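Local coordinates for peptide ABC transporter, peptide-binding protein (PDB 2D5W) that binds oligopeptides, seen here holding a pentapeptide, and probably delivers them to an ABC transporter for uptake into the cell, at residues A[302-308]-A[462-468]; A[334-340]-A[424-429]; A[405-411]-A[434-440]. All blocks are in the same frame, centred on the assembly; numbering follows the deposited sequence.

Contact 1 of 3, residues A[302-308]-A[462-468]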
loop_
_atom_site.group_PDB
_atom_site.type_symbol
_atom_site.label_atom_id
_atom_site.label_comp_id
_atom_site.label_asym_id
_atom_site.label_seq_id
_atom_site.Cartn_x
_atom_site.Cartn_y
_atom_site.Cartn_z
ATOM N N ILE A 302 3.886 0.031 -8.920
ATOM C CA ILE A 302 3.840 -1.254 -8.233
ATOM C C ILE A 302 5.240 -1.841 -8.328
ATOM O O ILE A 302 5.675 -2.291 -9.390
ATOM C CB ILE A 302 2.821 -2.179 -8.917
ATOM C CG1 ILE A 302 1.487 -1.440 -9.077
ATOM C CG2 ILE A 302 2.625 -3.442 -8.086
ATOM C CD1 ILE A 302 0.557 -2.056 -10.103
ATOM N N TRP A 303 5.932 -1.853 -7.198
ATOM C CA TRP A 303 7.316 -2.291 -7.155
ATOM C C TRP A 303 7.557 -3.613 -6.442
ATOM O O TRP A 303 7.544 -3.677 -5.207
ATOM C CB TRP A 303 8.140 -1.165 -6.517
ATOM C CG TRP A 303 9.598 -1.438 -6.354
ATOM C CD1 TRP A 303 10.498 -1.741 -7.336
ATOM C CD2 TRP A 303 10.337 -1.395 -5.131
ATOM N NE1 TRP A 303 11.754 -1.890 -6.797
ATOM C CE2 TRP A 303 11.684 -1.680 -5.443
ATOM C CE3 TRP A 303 9.990 -1.139 -3.798
ATOM C CZ2 TRP A 303 12.685 -1.720 -4.469
ATOM C CZ3 TRP A 303 10.984 -1.178 -2.831
ATOM C CH2 TRP A 303 12.317 -1.465 -3.172
ATOM N N GLU A 304 7.767 -4.665 -7.230
ATOM C CA GLU A 304 8.052 -5.991 -6.683
ATOM C C GLU A 304 9.507 -5.931 -6.220
ATOM O O GLU A 304 10.400 -5.538 -6.979
ATOM C CB GLU A 304 7.870 -7.069 -7.754
ATOM C CG GLU A 304 7.969 -8.499 -7.218
ATOM C CD GLU A 304 6.752 -8.947 -6.416
ATOM O OE1 GLU A 304 6.831 -10.027 -5.789
ATOM O OE2 GLU A 304 5.718 -8.242 -6.414
ATOM N N HIS A 305 9.744 -6.336 -4.979
ATOM C CA HIS A 305 11.079 -6.237 -4.409
ATOM C C HIS A 305 11.252 -7.240 -3.276
ATOM O O HIS A 305 10.305 -7.928 -2.885
ATOM C CB HIS A 305 11.253 -4.838 -3.824
ATOM C CG HIS A 305 10.366 -4.590 -2.646
ATOM N ND1 HIS A 305 9.004 -4.411 -2.766
ATOM C CD2 HIS A 305 10.625 -4.620 -1.317
ATOM C CE1 HIS A 305 8.463 -4.350 -1.561
ATOM N NE2 HIS A 305 9.425 -4.477 -0.665
ATOM N N ILE A 306 12.467 -7.298 -2.738
ATOM C CA ILE A 306 12.757 -8.171 -1.617
ATOM C C ILE A 306 13.362 -7.338 -0.497
ATOM O O ILE A 306 14.463 -6.800 -0.636
ATOM C CB ILE A 306 13.752 -9.296 -1.991
ATOM C CG1 ILE A 306 13.224 -10.075 -3.199
ATOM C CG2 ILE A 306 13.940 -10.237 -0.802
ATOM C CD1 ILE A 306 14.102 -11.247 -3.620
ATOM N N ASP A 307 12.630 -7.198 0.601
ATOM C CA ASP A 307 13.157 -6.468 1.736
ATOM C C ASP A 307 14.139 -7.376 2.459
ATOM O O ASP A 307 14.049 -8.607 2.381
ATOM C CB ASP A 307 12.031 -6.014 2.661
ATOM C CG ASP A 307 11.418 -4.709 2.205
ATOM O OD1 ASP A 307 10.208 -4.688 1.898
ATOM O OD2 ASP A 307 12.160 -3.702 2.138
ATOM N N ILE A 308 15.083 -6.747 3.150
ATOM C CA ILE A 308 16.142 -7.442 3.866
ATOM C C ILE A 308 16.221 -6.930 5.297
ATOM O O ILE A 308 16.332 -5.725 5.516
ATOM C CB ILE A 308 17.508 -7.165 3.197
ATOM C CG1 ILE A 308 17.466 -7.559 1.716
ATOM C CG2 ILE A 308 18.619 -7.886 3.947
ATOM C CD1 ILE A 308 17.342 -9.039 1.460
ATOM N N GLY A 462 15.232 -12.567 7.219
ATOM C CA GLY A 462 16.042 -12.573 6.018
ATOM C C GLY A 462 15.439 -11.767 4.895
ATOM O O GLY A 462 15.446 -10.537 4.927
ATOM N N MET A 463 14.917 -12.484 3.905
ATOM C CA MET A 463 14.294 -11.902 2.725
ATOM C C MET A 463 12.772 -11.954 2.834
ATOM O O MET A 463 12.212 -12.930 3.328
ATOM C CB MET A 463 14.737 -12.679 1.485
ATOM C CG MET A 463 16.234 -12.622 1.209
ATOM S SD MET A 463 16.827 -13.947 0.107
ATOM C CE MET A 463 16.111 -13.460 -1.456
ATOM N N PHE A 464 12.113 -10.903 2.355
ATOM C CA PHE A 464 10.656 -10.815 2.387
ATOM C C PHE A 464 10.242 -10.175 1.062
ATOM O O PHE A 464 10.449 -8.978 0.846
ATOM C CB PHE A 464 10.231 -9.954 3.586
ATOM C CG PHE A 464 8.736 -9.862 3.811
ATOM C CD1 PHE A 464 8.248 -9.064 4.842
ATOM C CD2 PHE A 464 7.821 -10.543 3.009
ATOM C CE1 PHE A 464 6.882 -8.942 5.076
ATOM C CE2 PHE A 464 6.445 -10.424 3.238
ATOM C CZ PHE A 464 5.979 -9.622 4.271
ATOM N N GLU A 465 9.684 -10.983 0.164
ATOM C CA GLU A 465 9.267 -10.485 -1.140
ATOM C C GLU A 465 7.794 -10.134 -1.227
ATOM O O GLU A 465 6.927 -10.916 -0.838
ATOM C CB GLU A 465 9.558 -11.494 -2.258
ATOM C CG GLU A 465 9.097 -10.962 -3.625
ATOM C CD GLU A 465 9.344 -11.902 -4.794
ATOM O OE1 GLU A 465 10.166 -12.834 -4.670
ATOM O OE2 GLU A 465 8.718 -11.688 -5.857
ATOM N N PHE A 466 7.528 -8.944 -1.748
ATOM C CA PHE A 466 6.169 -8.476 -1.970
ATOM C C PHE A 466 6.278 -7.217 -2.816
ATOM O O PHE A 466 7.359 -6.890 -3.317
ATOM C CB PHE A 466 5.424 -8.224 -0.640
ATOM C CG PHE A 466 5.991 -7.110 0.201
ATOM C CD1 PHE A 466 5.434 -5.833 0.165
ATOM C CD2 PHE A 466 7.069 -7.343 1.054
ATOM C CE1 PHE A 466 5.939 -4.808 0.966
ATOM C CE2 PHE A 466 7.584 -6.322 1.859
ATOM C CZ PHE A 466 7.015 -5.052 1.813
ATOM N N ALA A 467 5.165 -6.526 -3.013
ATOM C CA ALA A 467 5.186 -5.308 -3.802
ATOM C C ALA A 467 4.583 -4.142 -3.047
ATOM O O ALA A 467 3.606 -4.301 -2.313
ATOM C CB ALA A 467 4.418 -5.509 -5.109
ATOM N N TRP A 468 5.196 -2.973 -3.202
ATOM C CA TRP A 468 4.657 -1.755 -2.613
ATOM C C TRP A 468 3.871 -1.084 -3.731
ATOM O O TRP A 468 4.361 -0.977 -4.857
ATOM C CB TRP A 468 5.754 -0.778 -2.182
ATOM C CG TRP A 468 6.478 -1.120 -0.931
ATOM C CD1 TRP A 468 7.803 -1.407 -0.817
ATOM C CD2 TRP A 468 5.942 -1.159 0.397
ATOM N NE1 TRP A 468 8.132 -1.621 0.497
ATOM C CE2 TRP A 468 7.008 -1.476 1.266
ATOM C CE3 TRP A 468 4.664 -0.953 0.940
ATOM C CZ2 TRP A 468 6.840 -1.593 2.649
ATOM C CZ3 TRP A 468 4.497 -1.071 2.320
ATOM C CH2 TRP A 468 5.582 -1.388 3.156
HETATM O O HOH W 1 10.834 -1.546 1.062
#
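His305 turns the edge of its imidazole toward the face of Phe466, the planes 71° apart and the centroids 4.5 Å from each other. Against Trp468 it lies almost parallel, at 7°, but slid aside so that it barely overlaps the five-membered ring. CG of His305 sits between the backbone N and the carbonyl carbon (chi1 67°), which brings the ring across to both partners. Its rotation is fixed from both ends within its own strand: ND1 donates to Trp303 O at 2.9 Å, and NE2 to Asp307 OD1 at 2.7 Å, from above the carboxylate plane. Trp303 O also accepts from Trp468 N, on the opposite face of the carbonyl plane. Trp303 and Trp468 meet rim to rim. A water links Asp307 OD2 to Trp468 NE1.

These rings share one face of an antiparallel pair, strands 302-308 and 463-468, in a family 5 solute-binding protein; Trp468 also pairs in an antiparallel ladder with the bound peptide, so the sheet runs on into it. On the other face Ile306 CG2 presses tightly on Met463 CB at 3.4 Å. There too Glu304 OE1 and Glu465 OE2 lie 2.5 Å apart, one acid probably protonated; Glu304 also bridges to Arg418 and Arg550, and Glu465 bonds Tyr409.

Contact 2 of 3, residues A[334-340]-A[424-429]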
loop_
_atom_site.group_PDB
_atom_site.type_symbol
_atom_site.label_atom_id
_atom_site.label_comp_id
_atom_site.label_asym_id
_atom_site.label_seq_id
_atom_site.Cartn_x
_atom_site.Cartn_y
_atom_site.Cartn_z
ATOM N N ALA A 334 23.208 -12.666 -7.828
ATOM C CA ALA A 334 22.828 -14.070 -7.960
ATOM C C ALA A 334 21.367 -14.258 -8.364
ATOM O O ALA A 334 20.921 -15.385 -8.563
ATOM C CB ALA A 334 23.108 -14.807 -6.658
ATOM N N LEU A 335 20.620 -13.161 -8.466
ATOM C CA LEU A 335 19.219 -13.228 -8.871
ATOM C C LEU A 335 19.150 -12.918 -10.362
ATOM O O LEU A 335 19.445 -11.800 -10.786
ATOM C CB LEU A 335 18.377 -12.214 -8.088
ATOM C CG LEU A 335 18.428 -12.311 -6.559
ATOM C CD1 LEU A 335 17.376 -11.386 -5.962
ATOM C CD2 LEU A 335 18.178 -13.744 -6.109
ATOM N N ASN A 336 18.778 -13.909 -11.167
ATOM C CA ASN A 336 18.699 -13.700 -12.604
ATOM C C ASN A 336 17.379 -13.025 -12.942
ATOM O O ASN A 336 16.469 -13.634 -13.507
ATOM C CB ASN A 336 18.819 -15.029 -13.346
ATOM C CG ASN A 336 18.963 -14.841 -14.836
ATOM O OD1 ASN A 336 18.986 -13.712 -15.330
ATOM N ND2 ASN A 336 19.066 -15.946 -15.564
ATOM N N ARG A 337 17.293 -11.746 -12.593
ATOM C CA ARG A 337 16.086 -10.965 -12.815
ATOM C C ARG A 337 15.729 -10.795 -14.285
ATOM O O ARG A 337 14.563 -10.914 -14.661
ATOM C CB ARG A 337 16.229 -9.599 -12.138
ATOM C CG ARG A 337 16.402 -9.693 -10.626
ATOM C CD ARG A 337 16.649 -8.329 -10.015
ATOM N NE ARG A 337 17.915 -7.765 -10.473
ATOM C CZ ARG A 337 18.205 -6.469 -10.464
ATOM N NH1 ARG A 337 19.382 -6.051 -10.903
ATOM N NH2 ARG A 337 17.319 -5.587 -10.023
ATOM N N GLU A 338 16.720 -10.515 -15.123
ATOM C CA GLU A 338 16.430 -10.353 -16.539
ATOM C C GLU A 338 15.931 -11.672 -17.122
ATOM O O GLU A 338 15.011 -11.685 -17.936
ATOM C CB GLU A 338 17.667 -9.872 -17.302
ATOM C CG GLU A 338 17.406 -9.642 -18.787
ATOM C CD GLU A 338 16.357 -8.572 -19.055
ATOM O OE1 GLU A 338 15.785 -8.570 -20.165
ATOM O OE2 GLU A 338 16.109 -7.723 -18.172
ATOM N N GLY A 339 16.532 -12.783 -16.703
ATOM C CA GLY A 339 16.095 -14.076 -17.198
ATOM C C GLY A 339 14.675 -14.361 -16.743
ATOM O O GLY A 339 13.865 -14.908 -17.491
ATOM N N LEU A 340 14.372 -13.976 -15.508
ATOM C CA LEU A 340 13.049 -14.179 -14.934
ATOM C C LEU A 340 11.970 -13.391 -15.670
ATOM O O LEU A 340 10.959 -13.955 -16.083
ATOM C CB LEU A 340 13.059 -13.778 -13.455
ATOM C CG LEU A 340 11.821 -14.016 -12.587
ATOM C CD1 LEU A 340 10.672 -13.098 -12.979
ATOM C CD2 LEU A 340 11.446 -15.466 -12.689
ATOM N N PHE A 424 12.928 -20.414 -8.714
ATOM C CA PHE A 424 13.806 -19.975 -9.785
ATOM C C PHE A 424 15.098 -19.396 -9.202
ATOM O O PHE A 424 16.203 -19.793 -9.584
ATOM C CB PHE A 424 13.062 -18.929 -10.621
ATOM C CG PHE A 424 13.806 -18.461 -11.833
ATOM C CD1 PHE A 424 13.640 -19.099 -13.058
ATOM C CD2 PHE A 424 14.654 -17.361 -11.761
ATOM C CE1 PHE A 424 14.306 -18.644 -14.195
ATOM C CE2 PHE A 424 15.325 -16.898 -12.891
ATOM C CZ PHE A 424 15.151 -17.540 -14.111
ATOM N N PHE A 425 14.958 -18.453 -8.275
ATOM C CA PHE A 425 16.120 -17.831 -7.646
ATOM C C PHE A 425 16.900 -18.818 -6.776
ATOM O O PHE A 425 18.132 -18.792 -6.749
ATOM C CB PHE A 425 15.683 -16.644 -6.777
ATOM C CG PHE A 425 15.238 -15.429 -7.556
ATOM C CD1 PHE A 425 14.409 -14.488 -6.950
ATOM C CD2 PHE A 425 15.669 -15.195 -8.862
ATOM C CE1 PHE A 425 14.014 -13.340 -7.622
ATOM C CE2 PHE A 425 15.272 -14.040 -9.545
ATOM C CZ PHE A 425 14.445 -13.111 -8.919
ATOM N N ALA A 426 16.187 -19.684 -6.063
ATOM C CA ALA A 426 16.828 -20.656 -5.180
ATOM C C ALA A 426 17.819 -21.555 -5.908
ATOM O O ALA A 426 18.859 -21.918 -5.357
ATOM C CB ALA A 426 15.771 -21.508 -4.486
ATOM N N GLU A 427 17.494 -21.913 -7.143
ATOM C CA GLU A 427 18.360 -22.785 -7.926
ATOM C C GLU A 427 19.721 -22.137 -8.171
ATOM O O GLU A 427 20.754 -22.799 -8.089
ATOM C CB GLU A 427 17.687 -23.131 -9.254
ATOM C CG GLU A 427 18.386 -24.232 -10.030
ATOM C CD GLU A 427 17.555 -24.744 -11.188
ATOM O OE1 GLU A 427 16.417 -25.197 -10.943
ATOM O OE2 GLU A 427 18.037 -24.696 -12.339
ATOM N N ASP A 428 19.727 -20.839 -8.462
ATOM C CA ASP A 428 20.979 -20.129 -8.702
ATOM C C ASP A 428 21.708 -19.809 -7.402
ATOM O O ASP A 428 22.933 -19.905 -7.329
ATOM C CB ASP A 428 20.715 -18.843 -9.486
ATOM C CG ASP A 428 20.471 -19.103 -10.960
ATOM O OD1 ASP A 428 19.630 -18.400 -11.559
ATOM O OD2 ASP A 428 21.130 -20.006 -11.524
ATOM N N LEU A 429 20.957 -19.426 -6.376
ATOM C CA LEU A 429 21.559 -19.116 -5.086
ATOM C C LEU A 429 22.300 -20.339 -4.548
ATOM O O LEU A 429 23.383 -20.216 -3.969
ATOM C CB LEU A 429 20.480 -18.663 -4.096
ATOM C CG LEU A 429 19.928 -17.254 -4.345
ATOM C CD1 LEU A 429 18.629 -17.059 -3.586
ATOM C CD2 LEU A 429 20.960 -16.221 -3.914
HETATM O O HOH W 2 18.640 -16.392 -9.984
HETATM O O HOH W 3 19.290 -18.489 -14.247
#
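Phe425 receives Leu335 over one face of its ring: methyl CD2 of Leu335 sits 4.0 Å from the ring centroid of Phe425 and 23° off the normal, a CH-pi contact displaced toward the rim. The contact packs helix 416-431, the connecting helix of a beta-alpha-beta unit, against the turn that leads into helix 337-345. A second CH-pi contact repeats the pattern, Leu340 CD2 lying over a face of Phe424. The edge of that ring faces the backbone, with Phe424 CE2 3.5 Å from Asn336 O. A turn further along the helix, Ala334 CB meets Leu429 CD2 at 3.8 Å.

The two phenylalanines part at their first torsions. Phe424 holds CG opposite its backbone N (chi1 -175°), which carries the ring to Leu340, whereas Phe425 swings CG to the side of its N (chi1 -72°) and presents a ring face to Leu335. An alanine in place of Phe425 would probably leave the CD2 methyl of Leu335 without its aromatic floor and open a gap between the helix and the turn.

Leu547, from strand 544-557, touches both Leu335 and Phe425 and backs this apolar layer. No direct hydrogen bond joins the segments, so the polar side depends on water. One water donates to Ala334 O and Asp428 OD1 and accepts from Asn336 N; another accepts from Asn336 ND2 and donates to the same Asp428 OD1, which thus takes two water bonds. Asn336, the N-cap of helix 337-345, has its amide steadied at the other end as well: Gly339 N donates to Asn336 OD1 at 3.0 Å, from above the plane of the amide carbonyl.

Contact 3 of 3, residues A[405-411]-A[434-440]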
loop_
_atom_site.group_PDB
_atom_site.type_symbol
_atom_site.label_atom_id
_atom_site.label_comp_id
_atom_site.label_asym_id
_atom_site.label_seq_id
_atom_site.Cartn_x
_atom_site.Cartn_y
_atom_site.Cartn_z
ATOM N N PHE A 405 24.993 -20.151 5.662
ATOM C CA PHE A 405 24.212 -19.197 4.896
ATOM C C PHE A 405 22.902 -19.790 4.390
ATOM O O PHE A 405 22.747 -20.099 3.206
ATOM C CB PHE A 405 25.032 -18.630 3.733
ATOM C CG PHE A 405 24.635 -17.228 3.339
ATOM C CD1 PHE A 405 25.599 -16.237 3.189
ATOM C CD2 PHE A 405 23.297 -16.894 3.133
ATOM C CE1 PHE A 405 25.241 -14.932 2.845
ATOM C CE2 PHE A 405 22.929 -15.592 2.787
ATOM C CZ PHE A 405 23.903 -14.612 2.643
ATOM N N GLU A 406 21.979 -19.976 5.326
ATOM C CA GLU A 406 20.633 -20.447 5.026
ATOM C C GLU A 406 19.813 -19.228 5.414
ATOM O O GLU A 406 19.794 -18.828 6.581
ATOM C CB GLU A 406 20.242 -21.637 5.897
ATOM C CG GLU A 406 18.813 -22.103 5.660
ATOM C CD GLU A 406 18.405 -23.236 6.577
ATOM O OE1 GLU A 406 19.045 -24.307 6.523
ATOM O OE2 GLU A 406 17.444 -23.054 7.352
ATOM N N ILE A 407 19.152 -18.628 4.432
ATOM C CA ILE A 407 18.386 -17.417 4.669
ATOM C C ILE A 407 16.887 -17.631 4.503
ATOM O O ILE A 407 16.444 -18.323 3.587
ATOM C CB ILE A 407 18.892 -16.303 3.710
ATOM C CG1 ILE A 407 18.254 -14.960 4.057
ATOM C CG2 ILE A 407 18.616 -16.692 2.261
ATOM C CD1 ILE A 407 18.880 -13.792 3.321
ATOM N N GLU A 408 16.109 -17.046 5.407
ATOM C CA GLU A 408 14.660 -17.158 5.346
ATOM C C GLU A 408 14.168 -16.363 4.139
ATOM O O GLU A 408 14.692 -15.290 3.846
ATOM C CB GLU A 408 14.027 -16.601 6.626
ATOM C CG GLU A 408 12.513 -16.773 6.677
ATOM C CD GLU A 408 11.877 -16.142 7.904
ATOM O OE1 GLU A 408 11.236 -16.876 8.683
ATOM O OE2 GLU A 408 12.005 -14.913 8.087
ATOM N N TYR A 409 13.172 -16.894 3.438
ATOM C CA TYR A 409 12.609 -16.226 2.263
ATOM C C TYR A 409 11.095 -16.314 2.398
ATOM O O TYR A 409 10.487 -17.371 2.191
ATOM C CB TYR A 409 13.105 -16.927 0.994
ATOM C CG TYR A 409 12.893 -16.211 -0.330
ATOM C CD1 TYR A 409 13.586 -16.632 -1.463
ATOM C CD2 TYR A 409 11.980 -15.162 -0.472
ATOM C CE1 TYR A 409 13.384 -16.040 -2.701
ATOM C CE2 TYR A 409 11.766 -14.558 -1.723
ATOM C CZ TYR A 409 12.476 -15.009 -2.831
ATOM O OH TYR A 409 12.290 -14.455 -4.080
ATOM N N VAL A 410 10.504 -15.186 2.772
ATOM C CA VAL A 410 9.073 -15.072 2.993
ATOM C C VAL A 410 8.339 -14.376 1.861
ATOM O O VAL A 410 8.829 -13.402 1.303
ATOM C CB VAL A 410 8.782 -14.235 4.269
ATOM C CG1 VAL A 410 7.283 -14.075 4.470
ATOM C CG2 VAL A 410 9.429 -14.878 5.476
ATOM N N THR A 411 7.171 -14.897 1.510
ATOM C CA THR A 411 6.322 -14.228 0.539
ATOM C C THR A 411 4.895 -14.695 0.783
ATOM O O THR A 411 4.636 -15.488 1.694
ATOM C CB THR A 411 6.745 -14.459 -0.940
ATOM O OG1 THR A 411 6.119 -13.455 -1.754
ATOM C CG2 THR A 411 6.329 -15.836 -1.442
ATOM N N ILE A 434 24.229 -20.415 -1.189
ATOM C CA ILE A 434 23.215 -19.794 -0.350
ATOM C C ILE A 434 21.975 -20.676 -0.396
ATOM O O ILE A 434 21.421 -20.931 -1.465
ATOM C CB ILE A 434 22.865 -18.361 -0.820
ATOM C CG1 ILE A 434 24.049 -17.424 -0.549
ATOM C CG2 ILE A 434 21.612 -17.862 -0.093
ATOM C CD1 ILE A 434 23.820 -15.984 -0.983
ATOM N N ALA A 435 21.567 -21.165 0.771
ATOM C CA ALA A 435 20.385 -22.009 0.883
ATOM C C ALA A 435 19.216 -21.116 1.260
ATOM O O ALA A 435 19.379 -20.145 2.001
ATOM C CB ALA A 435 20.595 -23.082 1.947
ATOM N N VAL A 436 18.042 -21.447 0.741
ATOM C CA VAL A 436 16.840 -20.676 1.008
ATOM C C VAL A 436 15.827 -21.489 1.800
ATOM O O VAL A 436 15.498 -22.618 1.431
ATOM C CB VAL A 436 16.182 -20.218 -0.311
ATOM C CG1 VAL A 436 14.821 -19.601 -0.037
ATOM C CG2 VAL A 436 17.082 -19.217 -1.013
ATOM N N LYS A 437 15.348 -20.920 2.901
ATOM C CA LYS A 437 14.341 -21.588 3.708
ATOM C C LYS A 437 13.037 -20.853 3.451
ATOM O O LYS A 437 12.838 -19.728 3.912
ATOM C CB LYS A 437 14.689 -21.528 5.195
ATOM C CG LYS A 437 13.672 -22.247 6.074
ATOM C CD LYS A 437 14.069 -22.216 7.541
ATOM C CE LYS A 437 13.064 -22.968 8.400
ATOM N NZ LYS A 437 11.695 -22.392 8.297
ATOM N N ILE A 438 12.160 -21.490 2.688
ATOM C CA ILE A 438 10.872 -20.909 2.345
ATOM C C ILE A 438 9.962 -20.846 3.564
ATOM O O ILE A 438 9.830 -21.822 4.301
ATOM C CB ILE A 438 10.167 -21.747 1.255
ATOM C CG1 ILE A 438 11.083 -21.904 0.039
ATOM C CG2 ILE A 438 8.851 -21.091 0.860
ATOM C CD1 ILE A 438 11.451 -20.601 -0.635
ATOM N N ASN A 439 9.342 -19.695 3.784
ATOM C CA ASN A 439 8.426 -19.532 4.904
ATOM C C ASN A 439 7.331 -18.568 4.475
ATOM O O ASN A 439 7.379 -17.376 4.770
ATOM C CB ASN A 439 9.165 -18.999 6.132
ATOM C CG ASN A 439 8.250 -18.829 7.322
ATOM O OD1 ASN A 439 7.199 -19.466 7.400
ATOM N ND2 ASN A 439 8.646 -17.979 8.262
ATOM N N ASN A 440 6.342 -19.104 3.769
ATOM C CA ASN A 440 5.247 -18.301 3.252
ATOM C C ASN A 440 3.971 -18.404 4.072
ATOM O O ASN A 440 3.740 -19.392 4.772
ATOM C CB ASN A 440 4.943 -18.706 1.808
ATOM C CG ASN A 440 6.159 -18.617 0.904
ATOM O OD1 ASN A 440 7.102 -17.865 1.168
ATOM N ND2 ASN A 440 6.134 -19.375 -0.185
#
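Phe405 and Ile434 lie side by side, and CG1 of Ile434 stands over the centre of the phenyl ring, 3.9 Å from the Phe405 centroid and 13° off its normal, a CH-pi contact. They lie at the start of the parallel pair of strands 406-410 and 435-438, the two strands of a beta-alpha-beta unit whose crossover is helix 416-431. Further along, Val436 CG1 reaches Tyr409 CB at 3.3 Å and stays near the plane of the phenol at its edge. CG of Tyr409 lies across from its backbone N (chi1 -167°), which turns the ring against Gln422 and Phe425 of helix 416-431, and its OH bonds Glu465 of strand 463-469.

Five backbone hydrogen bonds connect the strands in register; their axes are 36° apart. On the face of Glu406, Glu408 and Lys437, Glu406 OE2 lies along the aliphatic part of Lys437, 3.5 Å from its CD, while the charged NZ is 5.9 Å from that oxygen. Past the strand ends Asn440 OD1 takes a weak bond from Thr411 N, and Asn440 ND2 donates to Gln422 OE1. Asn439 ND2 donates to Glu408 OE1 at 2.8 Å, close to its own amide plane but from above the carboxylate plane.

In the fold
Contact 1 is the core of the three, every touching residue buried, about 12 Å from the chain centre; contact 3 lies in the same mixed sheet but reaches its exposed edge, and contact 2, mostly buried with some partly exposed residues, lies about 26 Å out, centre to centre. Strand 463-469 neighbours strand 401-410, joining contacts 1 and 3 directly: Glu465 N to Val410 O at 2.8 Å. Helix 416-431 ties contact 2 to contact 3, Leu429 CD1 meeting Val436 CG2, while Ile306 CD1 touches Leu335 CD1 between contacts 1 and 2. Chemistry follows place: an aromatic cluster beside the peptide and, on the other face, buried carboxylates; methyl-on-ring packing with water bridges at the helix; backbone bonds of a parallel pair with polar side chains at the edge.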